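Local coordinates for protein DNA polymerase III, beta subunit (Eubacterium rectale, PDB 3T0P) that probably tethers DNA polymerases and other proteins to DNA as a sliding clamp, a head-to-tail homodimeric ring that makes replication processive, at residues S19-T24 with L52-I57; K81-D86 with S100-K105; E123-I128 with Y218-H223; S131-K136 with G209-D214; V257-R262 with V337-V342. All coordinates share one frame; numbering follows the deposited sequence. Where two conformers were deposited one is given.

Five contacts sample a clamp subunit whose sequence falls into three related ranges. Interactions 1 and 2 belong to the N-terminal one, their centres about 24 Å apart; interaction 4 belongs to the central range and interaction 5 to the C-terminal one. Interaction 3 follows interaction 2 along the chain, and interaction 4 is nested inside the loop that interaction 3 closes, strand 127-131 running straight into helix 132-140. Interactions 1 and 3 reach the same antiparallel sheet, in which strand 52-58 pairs with strand 231-236, so one sheet spans two domains. Interaction 5, its centre about 58 Å from that of interaction 2, lies on the opposite side of the chain's centre from interactions 1 and 2. Interaction 2 adjoins the second subunit, where the ring closes.

Interaction 1: residues S19-T24 with L52-I57; sequences SKAVPT and LGIETI. With EDO (1,2-ethanediol), chain X.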
# COMPACT_ATOMS: atom_id res chain seq x y z
N SER B 19 -3.33 19.49 -5.61
CA SER B 19 -2.14 18.90 -4.98
C SER B 19 -1.26 18.11 -5.96
O SER B 19 -0.06 17.95 -5.70
CB SER B 19 -2.54 17.99 -3.83
OG SER B 19 -2.95 18.80 -2.74
N LYS B 20 -1.83 17.62 -7.07
CA LYS B 20 -1.07 16.86 -8.08
C LYS B 20 -0.07 17.73 -8.84
O LYS B 20 0.76 17.19 -9.56
CB LYS B 20 -2.01 16.16 -9.06
CG LYS B 20 -2.40 14.76 -8.59
CD LYS B 20 -3.24 14.79 -7.31
CE LYS B 20 -3.72 13.45 -6.86
NZ LYS B 20 -4.49 13.57 -5.59
N ALA B 21 -0.12 19.07 -8.68
CA ALA B 21 0.79 20.02 -9.32
C ALA B 21 1.75 20.62 -8.31
O ALA B 21 2.56 21.48 -8.66
CB ALA B 21 0.01 21.12 -10.01
N VAL B 22 1.64 20.18 -7.04
CA VAL B 22 2.51 20.65 -5.96
C VAL B 22 3.79 19.80 -5.99
O VAL B 22 3.68 18.58 -5.90
CB VAL B 22 1.82 20.67 -4.56
CG1 VAL B 22 2.81 21.01 -3.46
CG2 VAL B 22 0.64 21.64 -4.53
N PRO B 23 5.00 20.40 -6.15
CA PRO B 23 6.23 19.57 -6.21
C PRO B 23 6.45 18.72 -4.95
O PRO B 23 6.26 19.16 -3.81
CB PRO B 23 7.35 20.58 -6.42
CG PRO B 23 6.68 21.82 -6.91
CD PRO B 23 5.32 21.83 -6.31
N THR B 24 6.78 17.47 -5.20
CA THR B 24 7.05 16.41 -4.21
C THR B 24 8.16 16.82 -3.24
O THR B 24 7.99 16.73 -2.03
CB THR B 24 7.43 15.09 -4.93
OG1 THR B 24 6.87 15.05 -6.25
CG2 THR B 24 7.01 13.87 -4.13
N LEU B 52 3.58 22.46 -14.92
CA LEU B 52 2.20 22.01 -14.79
C LEU B 52 1.45 22.88 -13.80
O LEU B 52 1.89 23.06 -12.67
CB LEU B 52 2.20 20.55 -14.35
CG LEU B 52 0.87 19.87 -14.15
CD1 LEU B 52 0.25 19.52 -15.49
CD2 LEU B 52 1.05 18.58 -13.33
N GLY B 53 0.31 23.41 -14.25
CA GLY B 53 -0.61 24.22 -13.48
C GLY B 53 -1.96 23.53 -13.38
O GLY B 53 -2.46 22.98 -14.36
N ILE B 54 -2.54 23.50 -12.18
CA ILE B 54 -3.87 22.94 -11.97
C ILE B 54 -4.67 24.00 -11.22
O ILE B 54 -4.21 24.57 -10.22
CB ILE B 54 -3.95 21.53 -11.31
CG1 ILE B 54 -3.04 20.51 -12.02
CG2 ILE B 54 -5.41 21.02 -11.30
CD1 ILE B 54 -2.91 19.17 -11.31
N GLU B 55 -5.89 24.20 -11.69
CA GLU B 55 -6.86 25.17 -11.23
C GLU B 55 -8.19 24.49 -11.06
O GLU B 55 -8.60 23.69 -11.91
CB GLU B 55 -6.97 26.22 -12.33
CG GLU B 55 -7.38 27.61 -11.92
CD GLU B 55 -7.34 28.46 -13.17
OE1 GLU B 55 -8.24 28.30 -14.03
OE2 GLU B 55 -6.34 29.19 -13.36
N THR B 56 -8.90 24.80 -9.99
CA THR B 56 -10.20 24.19 -9.74
C THR B 56 -11.08 25.23 -9.03
O THR B 56 -10.58 26.10 -8.31
CB THR B 56 -10.03 22.83 -9.01
OG1 THR B 56 -11.17 22.01 -9.25
CG2 THR B 56 -9.77 22.97 -7.53
N ILE B 57 -12.39 25.18 -9.32
CA ILE B 57 -13.37 26.10 -8.75
C ILE B 57 -14.08 25.39 -7.61
O ILE B 57 -14.54 24.25 -7.79
CB ILE B 57 -14.36 26.67 -9.80
CG1 ILE B 57 -13.63 27.49 -10.91
CG2 ILE B 57 -15.48 27.51 -9.15
CD1 ILE B 57 -12.99 28.85 -10.48
C1 EDO X . -12.84 26.45 -14.58
O1 EDO X . -12.59 25.04 -14.66
C2 EDO X . -11.55 27.21 -14.24
O2 EDO X . -10.80 26.49 -13.25
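Ala21 presses its methyl group onto the aliphatic arm of Ile54, and this is where the contact is tight. CB of Ala21 lies 3.7 Å from Ile54 CG1, with CD1 of the same isoleucine equally near. The first torsion of Ile54 sets CG1 anti to the carbonyl carbon (chi1 -51°), and CD1 at the end of that branch also approaches the CB of Lys20, at 3.9 Å. Side chain to side chain the fit to Leu52 is slacker: Ala21 CB stands 4.3 Å from Leu52 CD2, though only 3.8 Å from the backbone O of Leu52. Leu52 CD2 also comes within 4.0 Å of the backbone O of Lys20. No hydrogen bond joins the two segments; the contact rests on van der Waals packing. It sets the 3-10 turn 19-21, which follows helix 8-18, against strand 52-58 in the N-terminal clamp domain. That strand pairs with strand 43-48 and with strand 231-236, and Ile54 and Leu52 also touch Val233. Beyond its CB, the lysine chain bends at chi2 and leads away from the strand, its NZ bonded to the backbone O of Asn16. The looser side lies farther along the strand, where partly exposed Glu55 offers OE1 to O2 of a 1,2-ethanediol at 3.2 Å, a weak hydrogen bond to a molecule probably brought in by the crystallisation liquor and also hydrogen-bonded to Thr232.

Interaction 2: residues K81-D86 with S100-K105; sequences KLPDND and SCEKAK
Apolar contacts gather on Cys101, which faces the loop 81-86 with its SG anti to the backbone N (chi1 -177°). The sulfur lies 3.7 Å from Pro83 CD, while CB of Cys101 rests 4.0 Å from Leu82 CD2. Farther out, the proline ring and the Glu102 chain lie alongside, running opposite ways, and Pro83 CB comes within 3.4 Å of the carboxylate carbon CD of Glu102. The segments belong to a loop that leads from helix 72-81 into strand 86-91 and to a beta hairpin whose type II' turn runs from Cys101 to Ala104. From the end of this turn, Ala104 and Lys105 pair with a strand of the second subunit, so the sheet continues across the dimer interface; Lys103 forms a salt bridge with Asp308 of that subunit. Among polar atoms, the backbone O of Pro83 closely approaches Cys101 SG, at 3.4 Å. Asn85 ND2 donates to Glu102 OE2 over 3.1 Å, at 161°. The acceptor is met on its anti side and somewhat out of the carboxylate plane, the amide and carboxylate planes being 85° apart. Asn85 OD1 takes the backbone N of Asp86 at 2.7 Å, which would hinder the amide from turning. One water accepts from Glu102 N and donates to Asp86 O.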
# COMPACT_ATOMS: atom_id res chain seq x y z
N LYS B 81 -9.02 16.30 7.67
CA LYS B 81 -9.32 15.91 9.04
C LYS B 81 -10.40 16.77 9.73
O LYS B 81 -10.83 16.41 10.82
CB LYS B 81 -8.03 15.88 9.87
CG LYS B 81 -7.13 14.74 9.40
CD LYS B 81 -6.00 14.47 10.37
CE LYS B 81 -5.20 13.25 10.00
NZ LYS B 81 -3.92 13.24 10.74
N LEU B 82 -10.90 17.83 9.08
CA LEU B 82 -11.96 18.63 9.67
C LEU B 82 -13.29 17.87 9.64
O LEU B 82 -13.45 16.97 8.81
CB LEU B 82 -12.13 19.98 8.94
CG LEU B 82 -11.13 21.07 9.31
CD1 LEU B 82 -11.36 22.31 8.47
CD2 LEU B 82 -11.15 21.40 10.79
N PRO B 83 -14.24 18.21 10.54
CA PRO B 83 -15.57 17.57 10.46
C PRO B 83 -16.27 17.89 9.12
O PRO B 83 -15.87 18.85 8.43
CB PRO B 83 -16.35 18.20 11.64
CG PRO B 83 -15.36 18.93 12.46
CD PRO B 83 -14.18 19.24 11.61
N ASP B 84 -17.31 17.13 8.77
CA ASP B 84 -18.03 17.29 7.51
C ASP B 84 -19.10 18.35 7.65
O ASP B 84 -20.28 18.04 7.76
CB ASP B 84 -18.63 15.95 7.06
CG ASP B 84 -17.58 14.93 6.65
OD1 ASP B 84 -16.37 15.27 6.65
OD2 ASP B 84 -17.96 13.82 6.27
N ASN B 85 -18.67 19.59 7.74
CA ASN B 85 -19.51 20.75 7.93
C ASN B 85 -18.92 21.90 7.14
O ASN B 85 -18.02 21.66 6.34
CB ASN B 85 -19.61 21.07 9.41
CG ASN B 85 -20.92 21.73 9.80
OD1 ASN B 85 -21.41 22.68 9.15
ND2 ASN B 85 -21.52 21.25 10.88
N ASP B 86 -19.42 23.11 7.31
CA ASP B 86 -18.89 24.26 6.57
C ASP B 86 -17.59 24.70 7.18
O ASP B 86 -17.44 24.75 8.40
CB ASP B 86 -19.87 25.41 6.55
CG ASP B 86 -21.08 25.13 5.70
OD1 ASP B 86 -21.00 24.23 4.81
OD2 ASP B 86 -22.10 25.81 5.89
N SER B 100 -11.71 27.33 10.45
CA SER B 100 -12.61 26.89 11.51
C SER B 100 -13.77 26.07 10.95
O SER B 100 -14.18 26.24 9.81
CB SER B 100 -13.10 28.08 12.34
OG SER B 100 -14.06 28.84 11.64
N CYS B 101 -14.23 25.11 11.74
CA CYS B 101 -15.28 24.18 11.35
C CYS B 101 -15.87 23.61 12.60
O CYS B 101 -15.13 23.02 13.38
CB CYS B 101 -14.72 23.08 10.45
SG CYS B 101 -15.96 21.93 9.83
N GLU B 102 -17.20 23.74 12.79
CA GLU B 102 -17.94 23.28 13.97
C GLU B 102 -17.32 23.95 15.19
O GLU B 102 -17.23 25.18 15.20
CB GLU B 102 -18.00 21.73 14.09
CG GLU B 102 -18.81 21.07 12.99
CD GLU B 102 -19.10 19.58 13.08
OE1 GLU B 102 -18.76 18.95 14.12
OE2 GLU B 102 -19.65 19.03 12.09
N LYS B 103 -16.77 23.17 16.14
CA LYS B 103 -16.14 23.72 17.35
C LYS B 103 -14.59 23.64 17.30
O LYS B 103 -13.93 23.79 18.33
CB LYS B 103 -16.66 23.01 18.60
CG LYS B 103 -18.12 23.29 18.93
CD LYS B 103 -18.44 22.79 20.34
CE LYS B 103 -19.88 22.40 20.52
NZ LYS B 103 -20.00 20.97 20.91
N ALA B 104 -14.02 23.37 16.12
CA ALA B 104 -12.59 23.24 15.92
C ALA B 104 -12.03 24.45 15.17
O ALA B 104 -12.70 25.02 14.30
CB ALA B 104 -12.29 21.96 15.17
N LYS B 105 -10.81 24.84 15.52
CA LYS B 105 -10.16 26.02 14.99
C LYS B 105 -8.66 25.80 14.84
O LYS B 105 -8.02 25.30 15.76
CB LYS B 105 -10.46 27.17 15.98
CG LYS B 105 -10.15 28.56 15.51
CD LYS B 105 -10.61 29.57 16.56
CE LYS B 105 -9.48 30.33 17.24
NZ LYS B 105 -8.76 29.50 18.24
O HOH W 1 -18.86 24.76 10.71

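Interaction 3: residues E123-I128 with Y218-H223; sequences ERNESI and YITNNH
With CG anti to the carbonyl carbon in both residues (chi1 -82° in Arg124), the arginine chain is brought across the Tyr218 ring. Arg124 CG sits over the centre of one face, 3.5 Å from the centroid, a CH-pi contact only 4° off the ring normal. In the conformer described, one of two, the guanidinium plane is turned 45° from the ring and NH2 makes a salt bridge with Glu227. At the ring's edge, Asn125 O lies in plane 3.7 Å from CE1. Ser127 CB also lies 3.5 Å from Tyr218 CE1. Replacing Tyr218 with an alanine would probably leave the aliphatic part of Arg124 without its platform and open a gap beside Ser127. Thr220 OG1 donates to Glu123 O over 2.6 Å, nearly along the C=O axis, and accepts from a water that also bonds Asn125 N and Glu126 O. The contact lies where strand 127-131, outermost of its sheet within the chain, runs beside strand 214-220; strand 223-228 adjoins the latter, and Ile128 and Ile219 touch strand 187-196.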
# COMPACT_ATOMS: atom_id res chain seq x y z
N GLU B 123 -4.66 31.03 -25.17
CA GLU B 123 -5.73 31.24 -26.13
C GLU B 123 -6.36 29.91 -26.52
O GLU B 123 -5.65 28.95 -26.83
CB GLU B 123 -5.27 32.03 -27.36
CG GLU B 123 -6.46 32.68 -28.07
CD GLU B 123 -6.14 33.65 -29.19
OE1 GLU B 123 -5.83 34.82 -28.88
OE2 GLU B 123 -6.28 33.26 -30.37
N ARG B 124 -7.69 29.83 -26.45
CA ARG B 124 -8.44 28.63 -26.77
C ARG B 124 -8.91 28.69 -28.20
O ARG B 124 -9.86 29.42 -28.53
CB ARG B 124 -9.61 28.44 -25.80
CG ARG B 124 -9.20 27.80 -24.49
CD ARG B 124 -10.10 28.26 -23.35
NE ARG B 124 -9.88 27.51 -22.12
CZ ARG B 124 -8.87 27.70 -21.27
NH1 ARG B 124 -7.93 28.60 -21.55
NH2 ARG B 124 -8.77 26.99 -20.16
N ASN B 125 -8.23 27.94 -29.07
CA ASN B 125 -8.58 27.88 -30.47
C ASN B 125 -9.44 26.64 -30.66
O ASN B 125 -10.51 26.53 -30.05
CB ASN B 125 -7.32 27.90 -31.35
CG ASN B 125 -6.45 29.12 -31.13
OD1 ASN B 125 -6.94 30.26 -31.01
ND2 ASN B 125 -5.14 28.91 -31.03
N GLU B 126 -8.97 25.74 -31.51
CA GLU B 126 -9.62 24.48 -31.83
C GLU B 126 -9.59 23.57 -30.59
O GLU B 126 -8.57 23.49 -29.91
CB GLU B 126 -8.90 23.85 -33.02
CG GLU B 126 -9.59 22.63 -33.61
CD GLU B 126 -8.94 22.06 -34.86
OE1 GLU B 126 -7.70 21.86 -34.86
OE2 GLU B 126 -9.68 21.81 -35.84
N SER B 127 -10.73 22.96 -30.28
CA SER B 127 -10.93 22.05 -29.15
C SER B 127 -11.03 20.62 -29.62
O SER B 127 -11.62 20.35 -30.66
CB SER B 127 -12.22 22.41 -28.41
OG SER B 127 -13.28 22.43 -29.35
N ILE B 128 -10.47 19.70 -28.86
CA ILE B 128 -10.50 18.27 -29.12
C ILE B 128 -11.27 17.63 -27.95
O ILE B 128 -10.93 17.86 -26.80
CB ILE B 128 -9.05 17.71 -29.28
CG1 ILE B 128 -8.38 18.27 -30.55
CG2 ILE B 128 -9.02 16.19 -29.29
CD1 ILE B 128 -7.41 19.51 -30.34
N TYR B 218 -7.14 21.71 -25.48
CA TYR B 218 -6.68 22.80 -26.36
C TYR B 218 -5.19 22.73 -26.49
O TYR B 218 -4.51 22.60 -25.47
CB TYR B 218 -7.08 24.19 -25.82
CG TYR B 218 -8.56 24.42 -25.71
CD1 TYR B 218 -9.31 24.87 -26.79
CD2 TYR B 218 -9.23 24.17 -24.51
CE1 TYR B 218 -10.68 25.07 -26.69
CE2 TYR B 218 -10.60 24.37 -24.40
CZ TYR B 218 -11.32 24.84 -25.48
OH TYR B 218 -12.67 25.05 -25.37
N ILE B 219 -4.68 22.79 -27.72
CA ILE B 219 -3.26 22.76 -28.01
C ILE B 219 -2.92 24.09 -28.67
O ILE B 219 -3.29 24.32 -29.82
CB ILE B 219 -2.88 21.50 -28.85
CG1 ILE B 219 -3.18 20.21 -28.05
CG2 ILE B 219 -1.42 21.56 -29.20
CD1 ILE B 219 -3.25 18.91 -28.85
N THR B 220 -2.34 25.01 -27.89
CA THR B 220 -2.02 26.36 -28.34
C THR B 220 -0.55 26.63 -28.13
O THR B 220 -0.12 27.12 -27.07
CB THR B 220 -2.93 27.42 -27.70
OG1 THR B 220 -4.29 27.09 -28.01
CG2 THR B 220 -2.65 28.86 -28.21
N ASN B 221 0.21 26.26 -29.20
CA ASN B 221 1.63 26.45 -29.54
C ASN B 221 2.63 25.87 -28.55
O ASN B 221 3.38 24.96 -28.89
CB ASN B 221 1.93 27.96 -29.73
CG ASN B 221 0.91 28.73 -30.55
OD1 ASN B 221 0.62 28.40 -31.71
ND2 ASN B 221 0.35 29.79 -29.96
N ASN B 222 2.71 26.47 -27.37
CA ASN B 222 3.67 26.14 -26.33
C ASN B 222 2.98 25.48 -25.15
O ASN B 222 3.66 25.12 -24.18
CB ASN B 222 4.35 27.44 -25.86
CG ASN B 222 4.54 28.48 -26.94
OD1 ASN B 222 3.83 29.49 -27.00
ND2 ASN B 222 5.48 28.22 -27.85
N HIS B 223 1.63 25.37 -25.21
CA HIS B 223 0.82 24.85 -24.12
C HIS B 223 -0.26 23.86 -24.56
O HIS B 223 -0.74 23.89 -25.69
CB HIS B 223 0.14 26.01 -23.38
CG HIS B 223 1.12 26.95 -22.74
ND1 HIS B 223 1.61 26.72 -21.47
CD2 HIS B 223 1.72 28.05 -23.24
CE1 HIS B 223 2.47 27.70 -21.23
NE2 HIS B 223 2.56 28.52 -22.27
O HOH W 2 -6.39 25.51 -29.22

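Interaction 4: residues S131-K136 with G209-D214; sequences SQFTLK and GSADED
Gly209 O meets the Phe133 ring at its edge, in plane, 3.7 Å from CD1, while CB of the phenylalanine lies 4.0 Å from the methyl of Ala211. The second flat group is the amide of Gln132: this side chain crosses that of Glu213 at a slant, the amide and carboxylate planes 50° apart, and its NE2 approaches Glu213 CB at 3.5 Å. On its oxygen side the amide serves the loop backbone: OE1 accepts from Gly209 N at 3.2 Å, a donor tilted 25° from the amide carbonyl plane, and more weakly from Ser210 N. NE2 bonds weakly to Glu229. The two segments meet where strand 127-131 passes into helix 132-140, with Ser131 at the N-cap position and its OG hydrogen-bonded to Thr134 OG1. Loop 209-214, which leads from helix 197-206 into strand 214-220, supplies acceptors to the first turn of that helix. Gln132 N donates to Glu213 O at 2.9 Å and 167°, and Phe133 N to Ser210 O at 3.1 Å, with the donor above that carbonyl's plane. The loop itself is tightened by an ST turn in which Ser210 OG accepts from Asp212 N. Glycine suits position 209, since a CB would crowd Lys136 CD as well as the preceding carbonyl; the lysine's NZ bonds Ile207 O.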
# COMPACT_ATOMS: atom_id res chain seq x y z
N SER B 131 -13.35 11.09 -24.31
CA SER B 131 -13.95 10.71 -23.03
C SER B 131 -12.84 10.63 -22.01
O SER B 131 -11.67 10.48 -22.38
CB SER B 131 -14.73 9.39 -23.12
OG SER B 131 -13.93 8.24 -23.33
N GLN B 132 -13.18 10.82 -20.74
CA GLN B 132 -12.25 10.68 -19.64
C GLN B 132 -11.60 9.28 -19.73
O GLN B 132 -10.39 9.15 -19.56
CB GLN B 132 -12.99 10.83 -18.30
CG GLN B 132 -13.21 12.26 -17.85
CD GLN B 132 -13.94 12.33 -16.54
OE1 GLN B 132 -14.09 11.35 -15.79
NE2 GLN B 132 -14.49 13.49 -16.26
N PHE B 133 -12.42 8.25 -20.05
CA PHE B 133 -12.00 6.86 -20.20
C PHE B 133 -10.91 6.73 -21.27
O PHE B 133 -9.86 6.15 -21.00
CB PHE B 133 -13.19 5.98 -20.58
CG PHE B 133 -12.80 4.53 -20.79
CD1 PHE B 133 -12.58 3.69 -19.71
CD2 PHE B 133 -12.64 4.03 -22.08
CE1 PHE B 133 -12.19 2.36 -19.91
CE2 PHE B 133 -12.26 2.70 -22.27
CZ PHE B 133 -12.05 1.87 -21.19
N THR B 134 -11.17 7.25 -22.48
CA THR B 134 -10.24 7.17 -23.60
C THR B 134 -8.90 7.82 -23.24
O THR B 134 -7.86 7.23 -23.50
CB THR B 134 -10.88 7.79 -24.83
OG1 THR B 134 -12.05 7.04 -25.15
CG2 THR B 134 -9.95 7.84 -26.02
N LEU B 135 -8.93 9.01 -22.60
CA LEU B 135 -7.70 9.71 -22.27
C LEU B 135 -6.93 8.96 -21.19
O LEU B 135 -5.71 8.83 -21.29
CB LEU B 135 -7.98 11.17 -21.83
CG LEU B 135 -6.75 11.99 -21.39
CD1 LEU B 135 -5.68 12.08 -22.53
CD2 LEU B 135 -7.17 13.37 -20.89
N LYS B 136 -7.62 8.49 -20.17
CA LYS B 136 -6.97 7.77 -19.08
C LYS B 136 -6.40 6.46 -19.61
O LYS B 136 -5.25 6.14 -19.30
CB LYS B 136 -7.95 7.52 -17.92
CG LYS B 136 -7.28 7.04 -16.64
CD LYS B 136 -8.25 7.06 -15.45
CE LYS B 136 -7.57 6.65 -14.16
NZ LYS B 136 -8.37 7.06 -12.96
N GLY B 209 -12.21 8.83 -15.12
CA GLY B 209 -12.17 7.85 -16.20
C GLY B 209 -13.51 7.33 -16.69
O GLY B 209 -13.57 6.23 -17.26
N SER B 210 -14.59 8.10 -16.51
CA SER B 210 -15.89 7.67 -17.03
C SER B 210 -15.92 7.74 -18.56
O SER B 210 -15.37 8.67 -19.17
CB SER B 210 -17.01 8.52 -16.45
OG SER B 210 -18.20 8.33 -17.21
N ALA B 211 -16.60 6.77 -19.18
CA ALA B 211 -16.81 6.69 -20.62
C ALA B 211 -17.94 7.64 -21.03
O ALA B 211 -18.08 7.98 -22.20
CB ALA B 211 -17.14 5.25 -21.00
N ASP B 212 -18.74 8.08 -20.06
CA ASP B 212 -19.89 8.97 -20.24
C ASP B 212 -19.54 10.47 -20.04
O ASP B 212 -20.38 11.32 -20.31
CB ASP B 212 -20.98 8.55 -19.23
N GLU B 213 -18.35 10.78 -19.50
CA GLU B 213 -17.89 12.14 -19.23
C GLU B 213 -16.78 12.48 -20.20
O GLU B 213 -16.02 11.60 -20.58
CB GLU B 213 -17.40 12.28 -17.78
CG GLU B 213 -18.50 12.38 -16.74
CD GLU B 213 -17.99 12.67 -15.33
OE1 GLU B 213 -17.51 11.71 -14.67
OE2 GLU B 213 -18.06 13.84 -14.90
N ASP B 214 -16.66 13.75 -20.59
CA ASP B 214 -15.66 14.18 -21.57
C ASP B 214 -14.59 15.13 -21.03
O ASP B 214 -14.81 15.85 -20.04
CB ASP B 214 -16.37 14.84 -22.76
CG ASP B 214 -17.11 13.84 -23.63
OD1 ASP B 214 -16.54 12.77 -23.92
OD2 ASP B 214 -18.24 14.15 -24.04
O HOH W 3 -15.20 15.54 -17.63

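Interaction 5: residues V257-R262 with V337-V342; sequences VRINKR and VNLYMV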
# COMPACT_ATOMS: atom_id res chain seq x y z
N VAL B 257 3.84 -14.86 -35.11
CA VAL B 257 3.40 -15.75 -34.02
C VAL B 257 2.05 -15.29 -33.48
O VAL B 257 1.89 -14.13 -33.12
CB VAL B 257 4.48 -15.82 -32.88
CG1 VAL B 257 3.98 -16.60 -31.68
CG2 VAL B 257 5.78 -16.43 -33.41
N ARG B 258 1.10 -16.21 -33.42
CA ARG B 258 -0.18 -15.95 -32.79
C ARG B 258 -0.10 -16.71 -31.47
O ARG B 258 0.17 -17.91 -31.49
CB ARG B 258 -1.36 -16.40 -33.70
CG ARG B 258 -2.76 -16.09 -33.15
CD ARG B 258 -3.36 -14.84 -33.76
NE ARG B 258 -4.60 -14.43 -33.09
CZ ARG B 258 -5.36 -13.40 -33.45
NH1 ARG B 258 -5.03 -12.67 -34.50
NH2 ARG B 258 -6.46 -13.11 -32.78
N ILE B 259 -0.27 -16.00 -30.32
CA ILE B 259 -0.15 -16.57 -29.00
C ILE B 259 -1.19 -15.96 -28.08
O ILE B 259 -1.53 -14.78 -28.21
CB ILE B 259 1.31 -16.32 -28.47
CG1 ILE B 259 1.62 -17.04 -27.11
CG2 ILE B 259 1.67 -14.81 -28.42
CD1 ILE B 259 3.08 -17.05 -26.74
N ASN B 260 -1.67 -16.74 -27.11
CA ASN B 260 -2.61 -16.27 -26.10
C ASN B 260 -1.86 -15.24 -25.21
O ASN B 260 -0.79 -15.53 -24.68
CB ASN B 260 -3.14 -17.47 -25.30
CG ASN B 260 -4.06 -17.07 -24.18
OD1 ASN B 260 -3.62 -16.64 -23.11
ND2 ASN B 260 -5.35 -17.13 -24.40
N LYS B 261 -2.42 -14.03 -25.10
CA LYS B 261 -1.85 -12.89 -24.38
C LYS B 261 -1.62 -13.22 -22.88
O LYS B 261 -0.52 -12.99 -22.37
CB LYS B 261 -2.78 -11.66 -24.56
CG LYS B 261 -2.30 -10.30 -23.96
CD LYS B 261 -2.48 -10.14 -22.41
CE LYS B 261 -3.83 -10.53 -21.83
NZ LYS B 261 -4.98 -9.79 -22.45
N ARG B 262 -2.62 -13.75 -22.20
CA ARG B 262 -2.52 -14.09 -20.77
C ARG B 262 -1.46 -15.16 -20.51
O ARG B 262 -0.69 -15.01 -19.56
CB ARG B 262 -3.90 -14.54 -20.21
CG ARG B 262 -3.99 -14.95 -18.71
CD ARG B 262 -3.53 -13.90 -17.71
NE ARG B 262 -4.09 -12.57 -17.98
CZ ARG B 262 -3.76 -11.46 -17.31
NH1 ARG B 262 -2.88 -11.51 -16.32
NH2 ARG B 262 -4.30 -10.30 -17.65
N VAL B 337 -2.48 -12.18 -29.23
CA VAL B 337 -1.63 -11.16 -29.82
C VAL B 337 -0.85 -11.77 -30.98
O VAL B 337 -0.62 -12.97 -31.02
CB VAL B 337 -0.69 -10.46 -28.81
CG1 VAL B 337 -1.45 -9.46 -27.93
CG2 VAL B 337 0.09 -11.47 -27.97
N ASN B 338 -0.42 -10.91 -31.91
CA ASN B 338 0.40 -11.24 -33.05
C ASN B 338 1.77 -10.65 -32.84
O ASN B 338 1.88 -9.45 -32.57
CB ASN B 338 -0.20 -10.69 -34.34
CG ASN B 338 -1.52 -11.26 -34.70
OD1 ASN B 338 -1.66 -12.46 -34.88
ND2 ASN B 338 -2.51 -10.40 -34.82
N LEU B 339 2.80 -11.50 -32.88
CA LEU B 339 4.20 -11.06 -32.76
C LEU B 339 4.83 -11.16 -34.15
O LEU B 339 4.62 -12.17 -34.82
CB LEU B 339 4.97 -11.89 -31.72
CG LEU B 339 4.30 -12.11 -30.35
CD1 LEU B 339 5.07 -13.13 -29.53
CD2 LEU B 339 4.13 -10.82 -29.56
N TYR B 340 5.52 -10.11 -34.62
CA TYR B 340 6.16 -10.08 -35.93
C TYR B 340 7.64 -9.89 -35.76
O TYR B 340 8.06 -8.96 -35.06
CB TYR B 340 5.59 -8.94 -36.83
CG TYR B 340 4.12 -9.10 -37.13
CD1 TYR B 340 3.15 -8.59 -36.27
CD2 TYR B 340 3.69 -9.82 -38.24
CE1 TYR B 340 1.79 -8.75 -36.53
CE2 TYR B 340 2.34 -9.98 -38.51
CZ TYR B 340 1.39 -9.44 -37.67
OH TYR B 340 0.06 -9.60 -37.95
N MSE B 341 8.44 -10.76 -36.40
CA MSE B 341 9.89 -10.67 -36.27
C MSE B 341 10.55 -10.81 -37.60
O MSE B 341 10.02 -11.51 -38.46
CB MSE B 341 10.42 -11.79 -35.34
CG MSE B 341 10.36 -11.44 -33.88
SE MSE B 341 9.68 -12.88 -32.77
CE MSE B 341 7.89 -13.13 -33.69
N VAL B 342 11.76 -10.28 -37.72
CA VAL B 342 12.59 -10.49 -38.92
C VAL B 342 13.71 -11.43 -38.54
O VAL B 342 13.85 -12.51 -39.12
CB VAL B 342 13.13 -9.19 -39.57
CG1 VAL B 342 14.03 -9.53 -40.76
CG2 VAL B 342 12.00 -8.29 -40.01
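Arg258 reaches across to Asn338, its neighbour in a non-hydrogen-bonded pair of the two strands. From CB, 4.1 Å from Asn338 OD1, the chain runs to CG, anti to the backbone N and 4.2 Å from that oxygen, then bends at chi2 (99°), which brings CD within 3.1 Å of OD1. NE makes a long, weak ion pair with Glu336; CZ stands 4.1 Å from OD1, and NH1 returns to OD1 in a weak hydrogen bond of 3.4 Å. The guanidinium and amide planes stand 67° apart. An alanine in place of Arg258 would probably leave Asn338 OD1 without this weak donor and without the CD packed beside it. On the other face of the sheet, that of Val257, Ile259, Val337 and Leu339, Ile259 CG2 packs 3.7 Å from Val337 CG2 and also touches Leu339 CD1, while Val257 CG2 meets the CE of Met341, a selenomethionine, at 3.9 Å. Four backbone bonds zip the strands, Val257 with Leu339 in both directions, N to O at 2.8 Å each, and Ile259 with Val337 likewise. This is an antiparallel ladder of the C-terminal clamp domain, in which strand 255-260, beside strand 336-341, leads directly into helix 261-272 through the N-cap Asn260.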